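Side-chain contacts in minor fimbrium tip subunit Mfa3 (Porphyromonas gingivalis ATCC 33277, PDB 5NF4), which forms part of the tip of the minor fimbriae, cell-surface filaments that mediate biofilm formation and adhesion to host cells and other oral bacteria: residues 101-106 and 174-179; 260-265 and 272-277. All coordinates share one frame; numbering follows the deposited sequence.

Interaction 1 (101-106 and 174-179); sequences VFTVKL and GTITQP
Thr103 and Ile176 meet through methyl groups that their first torsions push outward: chi1 of Thr103 (-58°) places OG1 beside the backbone N and leaves CG2 anti to that N, while CG1 of Ile176 is itself anti to the backbone N (chi1 -179°), carrying CD1 toward the strand. The two side chains run roughly perpendicular, and Thr103 CG2 stops 4.0 Å from Ile176 CD1. Pro179 supplies the second apolar surface. Its ring also lies across the threonine, with Pro179 CB 3.9 Å from Thr103 CG2 and Pro179 CG 3.7 Å from Thr103 OG1, so that one small side chain meets both Ile176 and Pro179.

The same torsion holds OG1 anti to the carbonyl carbon, and a water lies 2.6 Å from Thr103 OG1. That water donates to the carbonyl O of Ile176 at 2.7 Å, making the polar link between strand and loop an indirect one. Within the loop, Thr175 OG1 accepts from the backbone N of Gln178, an ST motif, and the Thr175 amide returns a bond to the Gln178 carbonyl; together they close the turn that contains Ile176 and precedes Pro179.

This small surface contact lays the loop between strands 161-170 and 180-205 against strand 99-106. That strand pairs antiparallel with strand 41-49, where Leu44 touches Thr103, while Val104 turns from the loop to pack on Ala86 of strand 84-91.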
ATOM      1  N   VAL A 101      -6.067  -8.649 -19.046  1.00 42.26           N
ATOM      2  CA  VAL A 101      -6.625  -7.918 -20.158  1.00 40.37           C
ATOM      3  C   VAL A 101      -7.946  -8.600 -20.528  1.00 47.63           C
ATOM      4  O   VAL A 101      -8.001  -9.825 -20.697  1.00 43.84           O
ATOM      5  CB  VAL A 101      -5.631  -7.875 -21.335  1.00 45.28           C
ATOM      6  CG1 VAL A 101      -5.187  -9.257 -21.705  1.00 67.68           C
ATOM      7  CG2 VAL A 101      -6.257  -7.179 -22.559  1.00 45.19           C
ATOM      8  N   PHE A 102      -9.010  -7.807 -20.627  1.00 42.50           N
ATOM      9  CA  PHE A 102     -10.329  -8.352 -20.948  1.00 42.33           C
ATOM     10  C   PHE A 102     -11.226  -7.295 -21.593  1.00 39.62           C
ATOM     11  O   PHE A 102     -10.997  -6.100 -21.434  1.00 38.32           O
ATOM     12  CB  PHE A 102     -10.999  -8.906 -19.683  1.00 37.88           C
ATOM     13  CG  PHE A 102     -11.188  -7.899 -18.579  1.00 38.29           C
ATOM     14  CD1 PHE A 102     -12.322  -7.084 -18.509  1.00 36.11           C
ATOM     15  CD2 PHE A 102     -10.239  -7.774 -17.574  1.00 42.28           C
ATOM     16  CE1 PHE A 102     -12.498  -6.160 -17.476  1.00 37.43           C
ATOM     17  CE2 PHE A 102     -10.402  -6.858 -16.552  1.00 39.04           C
ATOM     18  CZ  PHE A 102     -11.538  -6.054 -16.483  1.00 38.19           C
ATOM     19  N   THR A 103     -12.256  -7.755 -22.284  1.00 43.03           N
ATOM     20  CA  THR A 103     -13.210  -6.863 -22.933  1.00 39.84           C
ATOM     21  C   THR A 103     -14.527  -6.789 -22.156  1.00 40.39           C
ATOM     22  O   THR A 103     -15.017  -7.802 -21.704  1.00 45.69           O
ATOM     23  CB  THR A 103     -13.449  -7.350 -24.330  1.00 40.43           C
ATOM     24  OG1 THR A 103     -12.189  -7.387 -25.013  1.00 46.47           O
ATOM     25  CG2 THR A 103     -14.408  -6.421 -25.063  1.00 40.49           C
ATOM     26  N   VAL A 104     -15.084  -5.589 -21.999  1.00 36.99           N
ATOM     27  CA  VAL A 104     -16.371  -5.396 -21.333  1.00 43.83           C
ATOM     28  C   VAL A 104     -17.307  -4.599 -22.265  1.00 46.32           C
ATOM     29  O   VAL A 104     -16.857  -3.724 -23.004  1.00 43.24           O
ATOM     30  CB  VAL A 104     -16.237  -4.657 -19.986  1.00 50.22           C
ATOM     31  CG1 VAL A 104     -15.766  -3.233 -20.188  1.00 45.15           C
ATOM     32  CG2 VAL A 104     -17.557  -4.648 -19.256  1.00 60.69           C
ATOM     33  N   LYS A 105     -18.593  -4.923 -22.226  1.00 41.51           N
ATOM     34  CA  LYS A 105     -19.620  -4.188 -22.989  1.00 38.83           C
ATOM     35  C   LYS A 105     -20.439  -3.330 -22.020  1.00 38.10           C
ATOM     36  O   LYS A 105     -20.804  -3.798 -20.949  1.00 42.06           O
ATOM     37  CB  LYS A 105     -20.514  -5.166 -23.726  1.00 42.24           C
ATOM     38  CG  LYS A 105     -21.665  -4.537 -24.490  1.00 49.30           C
ATOM     39  CD  LYS A 105     -22.494  -5.643 -25.141  1.00 62.14           C
ATOM     40  CE  LYS A 105     -23.948  -5.249 -25.301  1.00 74.09           C
ATOM     41  NZ  LYS A 105     -24.735  -6.304 -26.009  1.00 84.88           N
ATOM     42  N   LEU A 106     -20.695  -2.073 -22.354  1.00 34.53           N
ATOM     43  CA  LEU A 106     -21.518  -1.224 -21.493  1.00 34.17           C
ATOM     44  C   LEU A 106     -22.103  -0.071 -22.273  1.00 37.24           C
ATOM     45  O   LEU A 106     -21.725   0.165 -23.393  1.00 38.94           O
ATOM     46  CB  LEU A 106     -20.731  -0.681 -20.282  1.00 36.25           C
ATOM     47  CG  LEU A 106     -19.713   0.434 -20.517  1.00 35.17           C
ATOM     48  CD1 LEU A 106     -19.320   1.142 -19.221  1.00 35.80           C
ATOM     49  CD2 LEU A 106     -18.475  -0.114 -21.251  1.00 37.48           C
ATOM     50  N   GLY A 174     -16.367   0.669 -30.789  1.00 49.92           N
ATOM     51  CA  GLY A 174     -15.709  -0.593 -30.539  1.00 47.87           C
ATOM     52  C   GLY A 174     -16.600  -1.747 -30.952  1.00 50.04           C
ATOM     53  O   GLY A 174     -17.801  -1.583 -31.125  1.00 46.50           O
ATOM     54  N   THR A 175     -16.002  -2.918 -31.125  1.00 46.06           N
ATOM     55  CA  THR A 175     -16.746  -4.142 -31.369  1.00 46.66           C
ATOM     56  C   THR A 175     -16.235  -5.203 -30.408  1.00 47.25           C
ATOM     57  O   THR A 175     -15.226  -4.989 -29.752  1.00 43.04           O
ATOM     58  CB  THR A 175     -16.576  -4.625 -32.804  1.00 51.88           C
ATOM     59  OG1 THR A 175     -15.233  -5.080 -32.981  1.00 53.75           O
ATOM     60  CG2 THR A 175     -16.846  -3.479 -33.783  1.00 58.36           C
ATOM     61  N   ILE A 176     -16.894  -6.356 -30.339  1.00 50.27           N
ATOM     62  CA  ILE A 176     -16.490  -7.354 -29.345  1.00 48.45           C
ATOM     63  C   ILE A 176     -15.078  -7.870 -29.691  1.00 50.74           C
ATOM     64  O   ILE A 176     -14.298  -8.210 -28.788  1.00 55.75           O
ATOM     65  CB  ILE A 176     -17.500  -8.529 -29.260  1.00 54.47           C
ATOM     66  CG1 ILE A 176     -17.085  -9.561 -28.197  1.00 57.77           C
ATOM     67  CG2 ILE A 176     -17.648  -9.200 -30.623  1.00 55.02           C
ATOM     68  CD1 ILE A 176     -16.872  -8.999 -26.783  1.00 64.74           C
ATOM     69  N   THR A 177     -14.745  -7.878 -30.978  1.00 51.86           N
ATOM     70  CA  THR A 177     -13.435  -8.336 -31.436  1.00 58.93           C
ATOM     71  C   THR A 177     -12.435  -7.192 -31.629  1.00 63.83           C
ATOM     72  O   THR A 177     -11.221  -7.417 -31.628  1.00 58.53           O
ATOM     73  CB  THR A 177     -13.546  -9.132 -32.762  1.00 64.03           C
ATOM     74  OG1 THR A 177     -14.310  -8.387 -33.721  1.00 54.72           O
ATOM     75  CG2 THR A 177     -14.208 -10.479 -32.511  1.00 64.40           C
ATOM     76  N   GLN A 178     -12.946  -5.977 -31.790  1.00 56.27           N
ATOM     77  CA  GLN A 178     -12.108  -4.785 -31.917  1.00 51.71           C
ATOM     78  C   GLN A 178     -12.564  -3.685 -30.940  1.00 43.64           C
ATOM     79  O   GLN A 178     -13.110  -2.655 -31.372  1.00 46.64           O
ATOM     80  CB  GLN A 178     -12.147  -4.247 -33.346  1.00 67.07           C
ATOM     81  CG  GLN A 178     -11.516  -5.165 -34.364  1.00 93.15           C
ATOM     82  CD  GLN A 178     -10.019  -5.262 -34.190  1.00112.65           C
ATOM     83  OE1 GLN A 178      -9.296  -4.286 -34.392  1.00120.66           O
ATOM     84  NE2 GLN A 178      -9.542  -6.439 -33.800  1.00117.82           N
ATOM     85  N   PRO A 179     -12.346  -3.900 -29.641  1.00 43.44           N
ATOM     86  CA  PRO A 179     -12.830  -2.942 -28.638  1.00 41.36           C
ATOM     87  C   PRO A 179     -11.996  -1.669 -28.576  1.00 48.90           C
ATOM     88  O   PRO A 179     -10.871  -1.622 -29.043  1.00 46.88           O
ATOM     89  CB  PRO A 179     -12.732  -3.715 -27.316  1.00 42.35           C
ATOM     90  CG  PRO A 179     -11.647  -4.720 -27.572  1.00 50.69           C
ATOM     91  CD  PRO A 179     -11.754  -5.098 -29.016  1.00 51.91           C
TER
HETATM   92  O   HOH W   1     -12.023  -8.368 -27.390  1.00 45.11           O

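Interaction 2 (260-265 and 272-277); sequences STKWWG and NKPINF
Trp264 carries the dense half of this contact, with Asn272 stacked on its indole and Phe277 meeting its rim. The asparagine amide lies nearly flat on the ring, the planes 21° apart, with Asn272 ND2 3.3 Å above the Trp264 indole plane. Its other end is held too: Asn272 OD1 accepts from the Gly265 N at 2.6 Å, the donor tilted out of the carbonyl plane. With CG anti to the backbone N (chi1 -176°), the indole extends to set its six-membered ring edge-on against the face of Phe277, a T-shaped pair with planes at 72°. Ile275 adds CG2 at the indole edge and Ile275 CD1 3.6 Å from the Trp264 N, an amide that bonds to the Tyr318 hydroxyl.

Toward Lys262 the fit is looser. Its extended chain brings Lys262 NZ only to 4.3 Å from Pro274 CD, and a water bridges NZ to the Lys273 carbonyl; the ammonium's salt bridge is to Glu230.

The chemistry divides the loop between strands 248-254 and 277-282: one hydrogen bond holds the Asn272 amide against an indole whose rim meets Phe277, consistent with a defined ring position, whereas water links the lysine end, its charge paired outside both segments.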
ATOM      1  N   SER A 260      -0.106  16.013  11.719  1.00 34.22           N
ATOM      2  CA  SER A 260       1.152  16.744  11.611  1.00 37.07           C
ATOM      3  C   SER A 260       1.361  17.697  12.782  1.00 39.86           C
ATOM      4  O   SER A 260       2.318  18.456  12.806  1.00 43.97           O
ATOM      5  CB  SER A 260       1.193  17.505  10.279  1.00 38.69           C
ATOM      6  OG  SER A 260       0.154  18.442  10.223  1.00 43.09           O
ATOM      7  N   THR A 261       0.466  17.640  13.758  1.00 35.40           N
ATOM      8  CA  THR A 261       0.640  18.342  15.014  1.00 38.89           C
ATOM      9  C   THR A 261       1.433  17.499  16.025  1.00 39.94           C
ATOM     10  O   THR A 261       1.776  17.990  17.086  1.00 41.34           O
ATOM     11  CB  THR A 261      -0.700  18.673  15.631  1.00 45.05           C
ATOM     12  OG1 THR A 261      -1.493  17.487  15.648  1.00 42.94           O
ATOM     13  CG2 THR A 261      -1.414  19.756  14.836  1.00 50.51           C
ATOM     14  N   LYS A 262       1.673  16.234  15.689  1.00 36.89           N
ATOM     15  CA  LYS A 262       2.426  15.292  16.530  1.00 35.81           C
ATOM     16  C   LYS A 262       3.864  15.089  16.053  1.00 37.61           C
ATOM     17  O   LYS A 262       4.165  15.276  14.873  1.00 38.92           O
ATOM     18  CB  LYS A 262       1.713  13.929  16.543  1.00 33.35           C
ATOM     19  CG  LYS A 262       0.328  13.969  17.135  1.00 34.93           C
ATOM     20  CD  LYS A 262      -0.375  12.639  17.081  1.00 37.93           C
ATOM     21  CE  LYS A 262      -1.769  12.816  17.688  1.00 38.65           C
ATOM     22  NZ  LYS A 262      -2.612  11.623  17.599  1.00 43.93           N
ATOM     23  N   TRP A 263       4.751  14.651  16.957  1.00 34.17           N
ATOM     24  CA  TRP A 263       6.048  14.177  16.538  1.00 34.12           C
ATOM     25  C   TRP A 263       6.567  13.197  17.578  1.00 36.11           C
ATOM     26  O   TRP A 263       5.937  13.021  18.610  1.00 36.19           O
ATOM     27  CB  TRP A 263       7.034  15.323  16.324  1.00 36.78           C
ATOM     28  CG  TRP A 263       7.329  16.209  17.493  1.00 42.49           C
ATOM     29  CD1 TRP A 263       8.320  16.037  18.417  1.00 44.17           C
ATOM     30  CD2 TRP A 263       6.664  17.429  17.845  1.00 41.35           C
ATOM     31  NE1 TRP A 263       8.305  17.065  19.328  1.00 43.64           N
ATOM     32  CE2 TRP A 263       7.298  17.935  19.002  1.00 47.11           C
ATOM     33  CE3 TRP A 263       5.586  18.139  17.303  1.00 39.35           C
ATOM     34  CZ2 TRP A 263       6.902  19.118  19.625  1.00 55.80           C
ATOM     35  CZ3 TRP A 263       5.180  19.323  17.937  1.00 44.96           C
ATOM     36  CH2 TRP A 263       5.847  19.797  19.082  1.00 49.77           C
ATOM     37  N   TRP A 264       7.699  12.571  17.270  1.00 37.01           N
ATOM     38  CA  TRP A 264       8.294  11.545  18.112  1.00 36.97           C
ATOM     39  C   TRP A 264       8.471  12.083  19.515  1.00 39.53           C
ATOM     40  O   TRP A 264       9.077  13.129  19.716  1.00 40.14           O
ATOM     41  CB  TRP A 264       9.642  11.100  17.532  1.00 36.49           C
ATOM     42  CG  TRP A 264      10.311   9.969  18.259  1.00 40.05           C
ATOM     43  CD1 TRP A 264      11.395  10.042  19.095  1.00 41.64           C
ATOM     44  CD2 TRP A 264       9.937   8.592  18.202  1.00 35.85           C
ATOM     45  NE1 TRP A 264      11.719   8.783  19.565  1.00 40.01           N
ATOM     46  CE2 TRP A 264      10.831   7.877  19.033  1.00 37.63           C
ATOM     47  CE3 TRP A 264       8.921   7.891  17.537  1.00 36.46           C
ATOM     48  CZ2 TRP A 264      10.743   6.493  19.203  1.00 44.48           C
ATOM     49  CZ3 TRP A 264       8.830   6.531  17.703  1.00 36.28           C
ATOM     50  CH2 TRP A 264       9.742   5.838  18.518  1.00 38.63           C
ATOM     51  N   GLY A 265       7.929  11.381  20.497  1.00 41.57           N
ATOM     52  CA  GLY A 265       8.043  11.843  21.859  1.00 42.83           C
ATOM     53  C   GLY A 265       6.973  12.855  22.218  1.00 44.91           C
ATOM     54  O   GLY A 265       6.950  13.339  23.341  1.00 43.44           O
ATOM     55  N   ASN A 272       4.355   6.158  21.584  1.00 35.29           N
ATOM     56  CA  ASN A 272       4.465   6.998  20.394  1.00 34.72           C
ATOM     57  C   ASN A 272       3.487   6.615  19.285  1.00 34.72           C
ATOM     58  O   ASN A 272       3.735   6.916  18.113  1.00 33.74           O
ATOM     59  CB  ASN A 272       5.906   6.987  19.850  1.00 35.12           C
ATOM     60  CG  ASN A 272       6.816   7.973  20.581  1.00 37.48           C
ATOM     61  OD1 ASN A 272       6.500   9.161  20.697  1.00 40.33           O
ATOM     62  ND2 ASN A 272       7.929   7.478  21.113  1.00 38.95           N
ATOM     63  N   LYS A 273       2.383   5.957  19.634  1.00 32.45           N
ATOM     64  CA  LYS A 273       1.395   5.643  18.611  1.00 31.93           C
ATOM     65  C   LYS A 273       0.799   6.963  18.141  1.00 31.31           C
ATOM     66  O   LYS A 273       0.578   7.860  18.958  1.00 34.10           O
ATOM     67  CB  LYS A 273       0.294   4.719  19.140  1.00 35.43           C
ATOM     68  CG  LYS A 273       0.714   3.255  19.330  1.00 36.04           C
ATOM     69  CD  LYS A 273      -0.249   2.541  20.261  1.00 38.83           C
ATOM     70  CE  LYS A 273       0.004   1.053  20.367  1.00 50.80           C
ATOM     71  NZ  LYS A 273      -0.963   0.462  21.362  1.00 61.57           N
ATOM     72  N   PRO A 274       0.499   7.076  16.848  1.00 31.28           N
ATOM     73  CA  PRO A 274       0.517   6.051  15.804  1.00 30.68           C
ATOM     74  C   PRO A 274       1.785   6.021  14.953  1.00 29.73           C
ATOM     75  O   PRO A 274       1.779   5.430  13.877  1.00 30.40           O
ATOM     76  CB  PRO A 274      -0.692   6.441  14.922  1.00 32.05           C
ATOM     77  CG  PRO A 274      -0.661   7.987  14.989  1.00 32.91           C
ATOM     78  CD  PRO A 274      -0.183   8.317  16.400  1.00 33.91           C
ATOM     79  N   ILE A 275       2.857   6.652  15.414  1.00 32.67           N
ATOM     80  CA  ILE A 275       4.078   6.672  14.628  1.00 31.86           C
ATOM     81  C   ILE A 275       4.630   5.251  14.472  1.00 31.78           C
ATOM     82  O   ILE A 275       4.833   4.539  15.450  1.00 30.77           O
ATOM     83  CB  ILE A 275       5.164   7.601  15.255  1.00 31.41           C
ATOM     84  CG1 ILE A 275       4.662   9.045  15.238  1.00 33.13           C
ATOM     85  CG2 ILE A 275       6.518   7.471  14.510  1.00 29.78           C
ATOM     86  CD1 ILE A 275       5.538  10.054  16.000  1.00 34.77           C
ATOM     87  N   ASN A 276       4.878   4.853  13.228  1.00 28.73           N
ATOM     88  CA  ASN A 276       5.559   3.599  12.937  1.00 29.23           C
ATOM     89  C   ASN A 276       7.056   3.737  13.155  1.00 29.74           C
ATOM     90  O   ASN A 276       7.648   4.739  12.777  1.00 31.72           O
ATOM     91  CB  ASN A 276       5.318   3.170  11.486  1.00 32.11           C
ATOM     92  CG  ASN A 276       3.888   2.781  11.202  1.00 32.86           C
ATOM     93  OD1 ASN A 276       2.903   3.336  11.750  1.00 35.03           O
ATOM     94  ND2 ASN A 276       3.760   1.814  10.353  1.00 29.21           N
ATOM     95  N   PHE A 277       7.686   2.747  13.778  1.00 32.21           N
ATOM     96  CA  PHE A 277       9.131   2.778  13.886  1.00 35.60           C
ATOM     97  C   PHE A 277       9.663   1.372  13.856  1.00 36.38           C
ATOM     98  O   PHE A 277       8.912   0.423  14.106  1.00 35.50           O
ATOM     99  CB  PHE A 277       9.582   3.485  15.183  1.00 34.53           C
ATOM    100  CG  PHE A 277       9.201   2.761  16.460  1.00 34.86           C
ATOM    101  CD1 PHE A 277       7.931   2.919  17.015  1.00 36.51           C
ATOM    102  CD2 PHE A 277      10.133   1.975  17.152  1.00 33.31           C
ATOM    103  CE1 PHE A 277       7.581   2.281  18.217  1.00 33.25           C
ATOM    104  CE2 PHE A 277       9.788   1.357  18.323  1.00 34.31           C
ATOM    105  CZ  PHE A 277       8.524   1.513  18.875  1.00 33.16           C
TER
HETATM  106  O   HOH W   2      -1.419   9.647  19.428  1.00 44.01           O

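Interactions 1 and 2 lie on opposite sides of the chain's centre, their own centres 49 Å apart and their nearest atoms about 32 Å apart, so neither touches the other. Both segments of interaction 1 precede those of interaction 2 in the sequence. Both illustrate how a largely beta protein packs its loops, but at different scales: interaction 1 lays a connecting loop on a strand and buries 133 Å² in all, whereas interaction 2 folds one long loop back on itself and buries 351 Å². In each, a single water spans a side chain and a backbone carbonyl. Both are structural packing.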